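Local atomic coordinates of profilin (Schizosaccharomyces pombe, PDB entry 3D9Y), a protein that binds actin monomers, restrains or promotes their polymerization depending on its concentration, binds PIP2 and is essential for cytokinesis in fission yeast. Residues Q4-T9 / D120-V125; Q67-I72 / V99-E104; G87-A92 / K113-L118. All coordinates share one frame; numbering follows the deposited sequence.

Interaction 1: Q4-T9 / D120-V125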
loop_
_atom_site.group_PDB
_atom_site.type_symbol
_atom_site.label_atom_id
_atom_site.label_comp_id
_atom_site.label_asym_id
_atom_site.label_seq_id
_atom_site.Cartn_x
_atom_site.Cartn_y
_atom_site.Cartn_z
ATOM N N GLN A 4 -8.194 -10.455 -5.840
ATOM C CA GLN A 4 -8.180 -9.568 -7.011
ATOM C C GLN A 4 -9.387 -8.626 -7.013
ATOM O O GLN A 4 -9.284 -7.490 -7.459
ATOM C CB GLN A 4 -8.116 -10.359 -8.321
ATOM C CG GLN A 4 -7.864 -9.488 -9.561
ATOM C CD GLN A 4 -6.545 -8.717 -9.482
ATOM O OE1 GLN A 4 -5.542 -9.239 -9.015
ATOM N NE2 GLN A 4 -6.551 -7.472 -9.942
ATOM N N ALA A 5 -10.525 -9.105 -6.519
ATOM C CA ALA A 5 -11.739 -8.291 -6.457
ATOM C C ALA A 5 -11.582 -7.123 -5.493
ATOM O O ALA A 5 -12.171 -6.066 -5.690
ATOM C CB ALA A 5 -12.908 -9.129 -6.048
ATOM N N TYR A 6 -10.817 -7.330 -4.430
ATOM C CA TYR A 6 -10.492 -6.239 -3.519
ATOM C C TYR A 6 -9.704 -5.147 -4.250
ATOM O O TYR A 6 -9.946 -3.959 -4.063
ATOM C CB TYR A 6 -9.736 -6.768 -2.288
ATOM C CG TYR A 6 -10.645 -7.315 -1.212
ATOM C CD1 TYR A 6 -11.146 -6.488 -0.219
ATOM C CD2 TYR A 6 -10.998 -8.660 -1.180
ATOM C CE1 TYR A 6 -11.984 -6.980 0.773
ATOM C CE2 TYR A 6 -11.830 -9.164 -0.190
ATOM C CZ TYR A 6 -12.323 -8.316 0.780
ATOM O OH TYR A 6 -13.146 -8.800 1.768
ATOM N N VAL A 7 -8.771 -5.544 -5.103
ATOM C CA VAL A 7 -7.990 -4.575 -5.868
ATOM C C VAL A 7 -8.865 -3.849 -6.896
ATOM O O VAL A 7 -8.920 -2.616 -6.923
ATOM C CB VAL A 7 -6.778 -5.257 -6.560
ATOM C CG1 VAL A 7 -6.180 -4.356 -7.631
ATOM C CG2 VAL A 7 -5.736 -5.628 -5.524
ATOM N N ASP A 8 -9.564 -4.629 -7.720
ATOM C CA ASP A 8 -10.285 -4.090 -8.872
ATOM C C ASP A 8 -11.548 -3.340 -8.464
ATOM O O ASP A 8 -11.769 -2.198 -8.879
ATOM C CB ASP A 8 -10.625 -5.212 -9.853
ATOM C CG ASP A 8 -9.399 -5.783 -10.565
ATOM O OD1 ASP A 8 -8.321 -5.133 -10.608
ATOM O OD2 ASP A 8 -9.514 -6.904 -11.106
ATOM N N THR A 9 -12.378 -3.976 -7.645
ATOM C CA THR A 9 -13.673 -3.417 -7.284
ATOM C C THR A 9 -13.547 -2.428 -6.132
ATOM O O THR A 9 -14.011 -1.293 -6.223
ATOM C CB THR A 9 -14.676 -4.542 -6.912
ATOM O OG1 THR A 9 -14.907 -5.378 -8.054
ATOM C CG2 THR A 9 -16.009 -3.966 -6.441
ATOM N N ASP A 120 -9.232 -1.615 7.942
ATOM C CA ASP A 120 -10.051 -1.765 9.146
ATOM C C ASP A 120 -11.131 -2.814 8.961
ATOM O O ASP A 120 -11.387 -3.602 9.863
ATOM C CB ASP A 120 -10.702 -0.434 9.521
ATOM C CG ASP A 120 -9.740 0.532 10.168
ATOM O OD1 ASP A 120 -8.679 0.086 10.666
ATOM O OD2 ASP A 120 -10.054 1.747 10.198
ATOM N N TYR A 121 -11.782 -2.785 7.800
ATOM C CA TYR A 121 -12.751 -3.835 7.416
ATOM C C TYR A 121 -12.111 -5.214 7.488
ATOM O O TYR A 121 -12.602 -6.099 8.180
ATOM C CB TYR A 121 -13.287 -3.579 6.014
ATOM C CG TYR A 121 -14.175 -4.660 5.449
ATOM C CD1 TYR A 121 -15.515 -4.756 5.813
ATOM C CD2 TYR A 121 -13.696 -5.571 4.510
ATOM C CE1 TYR A 121 -16.341 -5.738 5.271
ATOM C CE2 TYR A 121 -14.508 -6.549 3.969
ATOM C CZ TYR A 121 -15.841 -6.627 4.341
ATOM O OH TYR A 121 -16.661 -7.596 3.799
ATOM N N LEU A 122 -10.993 -5.383 6.792
ATOM C CA LEU A 122 -10.302 -6.654 6.776
ATOM C C LEU A 122 -9.865 -7.087 8.181
ATOM O O LEU A 122 -9.952 -8.269 8.504
ATOM C CB LEU A 122 -9.118 -6.630 5.810
ATOM C CG LEU A 122 -9.497 -6.612 4.325
ATOM C CD1 LEU A 122 -8.286 -6.283 3.476
ATOM C CD2 LEU A 122 -10.113 -7.936 3.890
ATOM N N VAL A 123 -9.437 -6.146 9.024
ATOM C CA VAL A 123 -9.100 -6.494 10.415
ATOM C C VAL A 123 -10.341 -6.998 11.173
ATOM O O VAL A 123 -10.274 -8.018 11.873
ATOM C CB VAL A 123 -8.396 -5.319 11.146
ATOM C CG1 VAL A 123 -8.232 -5.593 12.639
ATOM C CG2 VAL A 123 -7.023 -5.083 10.527
ATOM N N GLY A 124 -11.471 -6.308 11.000
ATOM C CA GLY A 124 -12.736 -6.712 11.618
ATOM C C GLY A 124 -13.195 -8.082 11.166
ATOM O O GLY A 124 -13.778 -8.839 11.946
ATOM N N VAL A 125 -12.921 -8.410 9.908
ATOM C CA VAL A 125 -13.276 -9.726 9.363
ATOM C C VAL A 125 -12.339 -10.798 9.917
ATOM O O VAL A 125 -12.733 -11.963 10.057
ATOM C CB VAL A 125 -13.271 -9.724 7.817
ATOM C CG1 VAL A 125 -13.512 -11.120 7.264
ATOM C CG2 VAL A 125 -14.343 -8.777 7.289
#

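Interaction 2: Q67-I72 / V99-E104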
loop_
_atom_site.group_PDB
_atom_site.type_symbol
_atom_site.label_atom_id
_atom_site.label_comp_id
_atom_site.label_asym_id
_atom_site.label_seq_id
_atom_site.Cartn_x
_atom_site.Cartn_y
_atom_site.Cartn_z
ATOM N N GLN A 67 10.028 2.118 -8.348
ATOM C CA GLN A 67 9.919 3.550 -8.099
ATOM C C GLN A 67 10.204 3.849 -6.631
ATOM O O GLN A 67 9.727 3.125 -5.762
ATOM C CB GLN A 67 8.500 4.001 -8.422
ATOM C CG GLN A 67 8.325 5.498 -8.549
ATOM C CD GLN A 67 8.497 5.990 -9.971
ATOM O OE1 GLN A 67 7.723 6.823 -10.444
ATOM N NE2 GLN A 67 9.502 5.470 -10.667
ATOM N N LYS A 68 10.967 4.907 -6.356
ATOM C CA LYS A 68 11.242 5.333 -4.980
ATOM C C LYS A 68 10.419 6.569 -4.635
ATOM O O LYS A 68 10.551 7.608 -5.288
ATOM C CB LYS A 68 12.733 5.634 -4.751
ATOM C CG LYS A 68 13.019 6.171 -3.343
ATOM C CD LYS A 68 14.495 6.366 -3.054
ATOM C CE LYS A 68 15.200 5.053 -2.772
ATOM N NZ LYS A 68 16.480 5.276 -2.051
ATOM N N TYR A 69 9.582 6.442 -3.605
ATOM C CA TYR A 69 8.754 7.538 -3.111
ATOM C C TYR A 69 9.378 8.127 -1.853
ATOM O O TYR A 69 10.039 7.420 -1.083
ATOM C CB TYR A 69 7.345 7.057 -2.772
ATOM C CG TYR A 69 6.598 6.485 -3.949
ATOM C CD1 TYR A 69 5.579 7.200 -4.577
ATOM C CD2 TYR A 69 6.914 5.234 -4.442
ATOM C CE1 TYR A 69 4.918 6.680 -5.669
ATOM C CE2 TYR A 69 6.249 4.698 -5.529
ATOM C CZ TYR A 69 5.254 5.427 -6.142
ATOM O OH TYR A 69 4.586 4.892 -7.210
ATOM N N ILE A 70 9.156 9.419 -1.660
ATOM C CA ILE A 70 9.575 10.115 -0.455
ATOM C C ILE A 70 8.580 9.797 0.652
ATOM O O ILE A 70 7.386 10.033 0.486
ATOM C CB ILE A 70 9.599 11.637 -0.688
ATOM C CG1 ILE A 70 10.619 11.988 -1.778
ATOM C CG2 ILE A 70 9.884 12.378 0.610
ATOM N N THR A 71 9.079 9.261 1.770
ATOM C CA THR A 71 8.234 8.888 2.900
ATOM C C THR A 71 7.701 10.144 3.613
ATOM O O THR A 71 8.476 11.046 3.967
ATOM C CB THR A 71 9.033 8.010 3.902
ATOM O OG1 THR A 71 9.652 6.910 3.211
ATOM C CG2 THR A 71 8.151 7.487 4.990
ATOM N N ILE A 72 6.383 10.210 3.817
ATOM C CA ILE A 72 5.768 11.329 4.543
ATOM C C ILE A 72 5.090 10.903 5.849
ATOM O O ILE A 72 4.842 11.728 6.732
ATOM C CB ILE A 72 4.786 12.134 3.655
ATOM C CG1 ILE A 72 3.617 11.261 3.194
ATOM C CG2 ILE A 72 5.554 12.771 2.477
ATOM C CD1 ILE A 72 2.472 12.007 2.603
ATOM N N VAL A 99 -1.597 -1.905 -0.649
ATOM C CA VAL A 99 -0.782 -0.903 -1.323
ATOM C C VAL A 99 -1.642 -0.174 -2.368
ATOM O O VAL A 99 -2.089 -0.793 -3.338
ATOM C CB VAL A 99 0.406 -1.573 -2.010
ATOM C CG1 VAL A 99 1.284 -0.559 -2.699
ATOM C CG2 VAL A 99 1.223 -2.382 -0.997
ATOM N N SER A 100 -1.829 1.134 -2.182
ATOM C CA SER A 100 -2.641 1.980 -3.086
ATOM C C SER A 100 -1.844 3.152 -3.672
ATOM O O SER A 100 -1.298 3.942 -2.927
ATOM C CB SER A 100 -3.840 2.549 -2.310
ATOM O OG SER A 100 -4.793 1.535 -2.002
ATOM N N HIS A 101 -1.791 3.255 -4.998
ATOM C CA HIS A 101 -1.224 4.418 -5.694
ATOM C C HIS A 101 -2.360 5.369 -6.083
ATOM O O HIS A 101 -3.418 4.908 -6.526
ATOM C CB HIS A 101 -0.472 3.949 -6.957
ATOM C CG HIS A 101 0.219 5.046 -7.706
ATOM N ND1 HIS A 101 1.580 5.264 -7.625
ATOM C CD2 HIS A 101 -0.256 5.969 -8.577
ATOM C CE1 HIS A 101 1.907 6.279 -8.403
ATOM N NE2 HIS A 101 0.811 6.727 -8.988
ATOM N N TYR A 102 -2.145 6.675 -5.934
ATOM C CA TYR A 102 -3.110 7.688 -6.363
ATOM C C TYR A 102 -2.483 8.752 -7.284
ATOM O O TYR A 102 -1.314 9.106 -7.124
ATOM C CB TYR A 102 -3.796 8.333 -5.149
ATOM C CG TYR A 102 -2.870 9.116 -4.234
ATOM C CD1 TYR A 102 -2.700 10.479 -4.404
ATOM C CD2 TYR A 102 -2.185 8.495 -3.188
ATOM C CE1 TYR A 102 -1.861 11.216 -3.584
ATOM C CE2 TYR A 102 -1.347 9.231 -2.353
ATOM C CZ TYR A 102 -1.196 10.594 -2.560
ATOM O OH TYR A 102 -0.365 11.354 -1.767
ATOM N N PRO A 103 -3.251 9.238 -8.281
ATOM C CA PRO A 103 -2.817 10.294 -9.198
ATOM C C PRO A 103 -2.973 11.708 -8.640
ATOM O O PRO A 103 -3.531 11.889 -7.561
ATOM C CB PRO A 103 -3.765 10.110 -10.381
ATOM C CG PRO A 103 -5.020 9.664 -9.750
ATOM C CD PRO A 103 -4.597 8.748 -8.639
ATOM N N GLU A 104 -2.513 12.704 -9.403
ATOM C CA GLU A 104 -2.543 14.109 -8.970
ATOM C C GLU A 104 -3.935 14.638 -8.594
ATOM O O GLU A 104 -4.060 15.575 -7.799
ATOM C CB GLU A 104 -1.925 15.028 -10.044
ATOM C CG GLU A 104 -2.650 15.022 -11.396
ATOM C CD GLU A 104 -2.348 16.246 -12.247
ATOM O OE1 GLU A 104 -1.251 16.832 -12.104
ATOM O OE2 GLU A 104 -3.210 16.629 -13.064
#

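Interaction 3: G87-A92 / K113-L118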
loop_
_atom_site.group_PDB
_atom_site.type_symbol
_atom_site.label_atom_id
_atom_site.label_comp_id
_atom_site.label_asym_id
_atom_site.label_seq_id
_atom_site.Cartn_x
_atom_site.Cartn_y
_atom_site.Cartn_z
ATOM N N GLY A 87 1.211 9.678 -5.220
ATOM C CA GLY A 87 1.680 9.068 -3.981
ATOM C C GLY A 87 1.204 7.653 -3.784
ATOM O O GLY A 87 0.569 7.049 -4.663
ATOM N N ILE A 88 1.527 7.133 -2.614
ATOM C CA ILE A 88 1.356 5.737 -2.309
ATOM C C ILE A 88 0.944 5.632 -0.850
ATOM O O ILE A 88 1.488 6.331 -0.000
ATOM C CB ILE A 88 2.678 4.969 -2.613
ATOM C CG1 ILE A 88 2.441 3.463 -2.697
ATOM C CG2 ILE A 88 3.769 5.306 -1.617
ATOM C CD1 ILE A 88 2.277 2.955 -4.100
ATOM N N ILE A 89 -0.045 4.778 -0.596
ATOM C CA ILE A 89 -0.583 4.521 0.748
ATOM C C ILE A 89 -0.475 3.026 1.030
ATOM O O ILE A 89 -1.072 2.214 0.313
ATOM C CB ILE A 89 -2.070 4.880 0.797
ATOM C CG1 ILE A 89 -2.306 6.329 0.353
ATOM C CG2 ILE A 89 -2.680 4.559 2.203
ATOM C CD1 ILE A 89 -1.695 7.417 1.231
ATOM N N CYS A 90 0.297 2.676 2.044
ATOM C CA CYS A 90 0.493 1.291 2.452
ATOM C C CYS A 90 -0.057 1.097 3.868
ATOM O O CYS A 90 0.331 1.807 4.786
ATOM C CB CYS A 90 1.966 0.937 2.434
ATOM S SG CYS A 90 2.784 1.221 0.858
ATOM N N VAL A 91 -0.931 0.109 4.040
ATOM C CA VAL A 91 -1.598 -0.093 5.317
ATOM C C VAL A 91 -1.600 -1.579 5.662
ATOM O O VAL A 91 -2.059 -2.416 4.875
ATOM C CB VAL A 91 -3.024 0.455 5.306
ATOM C CG1 VAL A 91 -3.639 0.369 6.699
ATOM C CG2 VAL A 91 -3.028 1.907 4.830
ATOM N N ALA A 92 -1.084 -1.897 6.845
ATOM C CA ALA A 92 -0.981 -3.287 7.290
ATOM C C ALA A 92 -2.225 -3.743 8.058
ATOM O O ALA A 92 -2.767 -3.010 8.892
ATOM C CB ALA A 92 0.272 -3.459 8.145
ATOM N N LYS A 113 -7.900 7.569 3.353
ATOM C CA LYS A 113 -9.166 7.230 4.019
ATOM C C LYS A 113 -9.754 5.942 3.440
ATOM O O LYS A 113 -10.164 5.050 4.178
ATOM C CB LYS A 113 -10.173 8.380 3.900
ATOM C CG LYS A 113 -9.889 9.536 4.865
ATOM C CD LYS A 113 -10.554 10.849 4.427
ATOM C CE LYS A 113 -10.040 12.038 5.224
ATOM N NZ LYS A 113 -10.240 13.344 4.518
ATOM N N ILE A 114 -9.741 5.828 2.114
ATOM C CA ILE A 114 -10.253 4.624 1.452
ATOM C C ILE A 114 -9.445 3.376 1.856
ATOM O O ILE A 114 -10.012 2.354 2.249
ATOM C CB ILE A 114 -10.232 4.807 -0.089
ATOM C CG1 ILE A 114 -11.296 5.821 -0.500
ATOM C CG2 ILE A 114 -10.454 3.465 -0.834
ATOM C CD1 ILE A 114 -11.075 6.447 -1.834
ATOM N N THR A 115 -8.122 3.484 1.784
ATOM C CA THR A 115 -7.237 2.325 2.016
ATOM C C THR A 115 -7.230 1.928 3.492
ATOM O O THR A 115 -7.312 0.736 3.814
ATOM C CB THR A 115 -5.868 2.504 1.384
ATOM O OG1 THR A 115 -5.892 2.978 0.088
ATOM C CG2 THR A 115 -4.920 1.501 1.702
ATOM N N GLU A 116 -7.209 2.915 4.383
ATOM C CA GLU A 116 -7.302 2.638 5.833
ATOM C C GLU A 116 -8.633 1.970 6.194
ATOM O O GLU A 116 -8.681 1.109 7.048
ATOM C CB GLU A 116 -7.127 3.919 6.648
ATOM C CG GLU A 116 -5.721 4.549 6.540
ATOM C CD GLU A 116 -4.639 3.937 7.450
ATOM O OE1 GLU A 116 -4.910 2.981 8.209
ATOM O OE2 GLU A 116 -3.481 4.441 7.402
ATOM N N ALA A 117 -9.711 2.404 5.555
ATOM C CA ALA A 117 -11.040 1.850 5.819
ATOM C C ALA A 117 -11.117 0.403 5.364
ATOM O O ALA A 117 -11.632 -0.453 6.098
ATOM C CB ALA A 117 -12.099 2.691 5.134
ATOM N N LEU A 118 -10.594 0.108 4.173
ATOM C CA LEU A 118 -10.561 -1.270 3.684
ATOM C C LEU A 118 -9.716 -2.152 4.617
ATOM O O LEU A 118 -10.052 -3.295 4.858
ATOM C CB LEU A 118 -10.048 -1.348 2.237
ATOM C CG LEU A 118 -10.268 -2.667 1.504
ATOM C CD1 LEU A 118 -11.767 -3.025 1.420
ATOM C CD2 LEU A 118 -9.620 -2.645 0.121
#

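Interaction 1: Q4-T9 / D120-V125
Tyr121 of helix 120-125 and Tyr6 of helix 4-9 meet at the far ends of their side chains, in a contact that joins the N-terminal and C-terminal helices of profilin. The backbones stay well apart, with the CA atoms of Tyr6 and Leu122 still 10.3 Å from each other, so long side chains span the distance between the helices. Tyr121 carries CG anti to its backbone N (chi1 174°), which swings its ring out from the helix toward Tyr6. There its edge atom CE2 lies 3.4 Å from Tyr6 OH, and that oxygen sits close to the plane of the Tyr121 ring. The two side chains cross at about a right angle, and CE2 is also near the plane of the Tyr6 ring, 4.1 Å from Tyr6 CE1, so neither ring covers the other's face. Leu122, buried where Tyr121 is exposed, supplies the apolar part. Its methyl CD2 lies against the outer end of the Tyr6 side chain, 3.8 Å from Tyr6 CE1, and approaches that ring obliquely. One turn on from Tyr121, Val125 does not reach Tyr6 but places CG2 over the centre of one Tyr121 face, 3.9 Å above the plane, a CH-pi contact that backs the ring from within its own helix. Trp3 also meets the Tyr6 ring, the planes inclined at about 35°, and Leu118 touches Tyr6 from the preceding turn of the C-terminal helix. In profilins, aromatic residues between the terminal helices form the poly-L-proline site, and the setting of Trp3 and Tyr6 is consistent with that role here. The chemistry between the helices is apolar packing plus a ring edge directed at a hydroxyl oxygen, a small contact that probably helps place Tyr6 through packing alone, without hydrogen bonding.

Interaction 2: Q67-I72 / V99-E104
Tyr69 of strand 67-71 and His101 of strand 99-102 are joined by one weak hydrogen bond. His101 ND1 donates to Tyr69 OH across 3.1 Å, and the bond is weak because its N-H...O angle is only 124°. Tyr69 OH lies at the edge of the imidazole, near its plane, and is 3.2 Å from His101 CE1. As an aromatic pair the rings meet rim to rim, their centroids 6.0 Å apart and their planes inclined at 72°. His101 points its ring at the tyrosine because CG is anti to the backbone N (chi1 -177°). Strands 78-83 and 86-92 lie between the two partners in the antiparallel sheet, so the side chains reach over them, on the face turned away from helix 108-125. Beneath this reach, Tyr69 packs on Leu83 and Ile88, while His101 touches Glu86 and, in a loop, Asp18. A phenylalanine in place of Tyr69, having no hydroxyl, would probably leave His101 ND1 without this acceptor and its ring freer to turn. At so poor an angle the bond is a light tether between two strands that are not neighbours in the sheet, and most of the holding of Tyr69 is probably done by the apolar side chains around it, such as Leu83 and Ile88.

Interaction 3: G87-A92 / K113-L118
Ile89 and Val91, alternate residues of strand 87-92, pack against Thr115 on helix 113-118 through methyl groups. Thr115 CG2 sits against both, 3.8 Å from Ile89 CG2 and 3.7 Å from Val91 CG2, with the side chains crossing at a slant. This is helix-on-sheet packing: the C-terminal helix lies along the central antiparallel sheet, its segment axis 8.4 Å from that of the strand and running nearly the same way, at 16°. Thr115 presents its methyl because its two branches are divided between tasks. With chi1 at -46°, OG1 turns back beside the backbone N and bonds to Ala111 O and to Ser100 OG, while CG2 is left to face the strand.

The second kind of contact is a carboxylate on a valine. Glu116 folds over at chi2 (-82°) and brings its end across Val91, where OE1 comes to 3.3 Å from Val91 CG1 and OE2 to 3.6 Å from Val91 CG2. The polar partners of the acid lie elsewhere: OE2 is hydrogen-bonded to Tyr80 OH and Ser78 OG of the neighbouring strand, and OE1 has a long, weak ion pair with Arg77.

Across the two segments, then, the contact is purely van der Waals. Both helix residues lay carbon or carboxylate against the strand while Thr115 OG1 and Glu116 OE2 are satisfied by other parts of the sheet and helix, and Glu116 OE1 has just the weak pairing; the hydroxyl bonds probably help stabilise a negative charge held above an aliphatic surface.

How the interactions relate
From the N terminus, helix 3-12 leaves its contact open until helix 108-125 returns to it, so interaction 1 closes a loop spanning almost the whole chain and encloses the other two. Within that span, 67-72 waits for 99-104 and 87-92 for 113-118; the segments alternate, so interactions 2 and 3 cross. They lie on opposite faces of the same sheet, where strands 86-92 and 96-102 are neighbours, and they meet where strand 96-102 adjoins helix 108-125. Interactions 1 and 3 share helix 108-125, which packs on both the N-terminal helix and the sheet, whereas interaction 2 spans strands within the sheet itself.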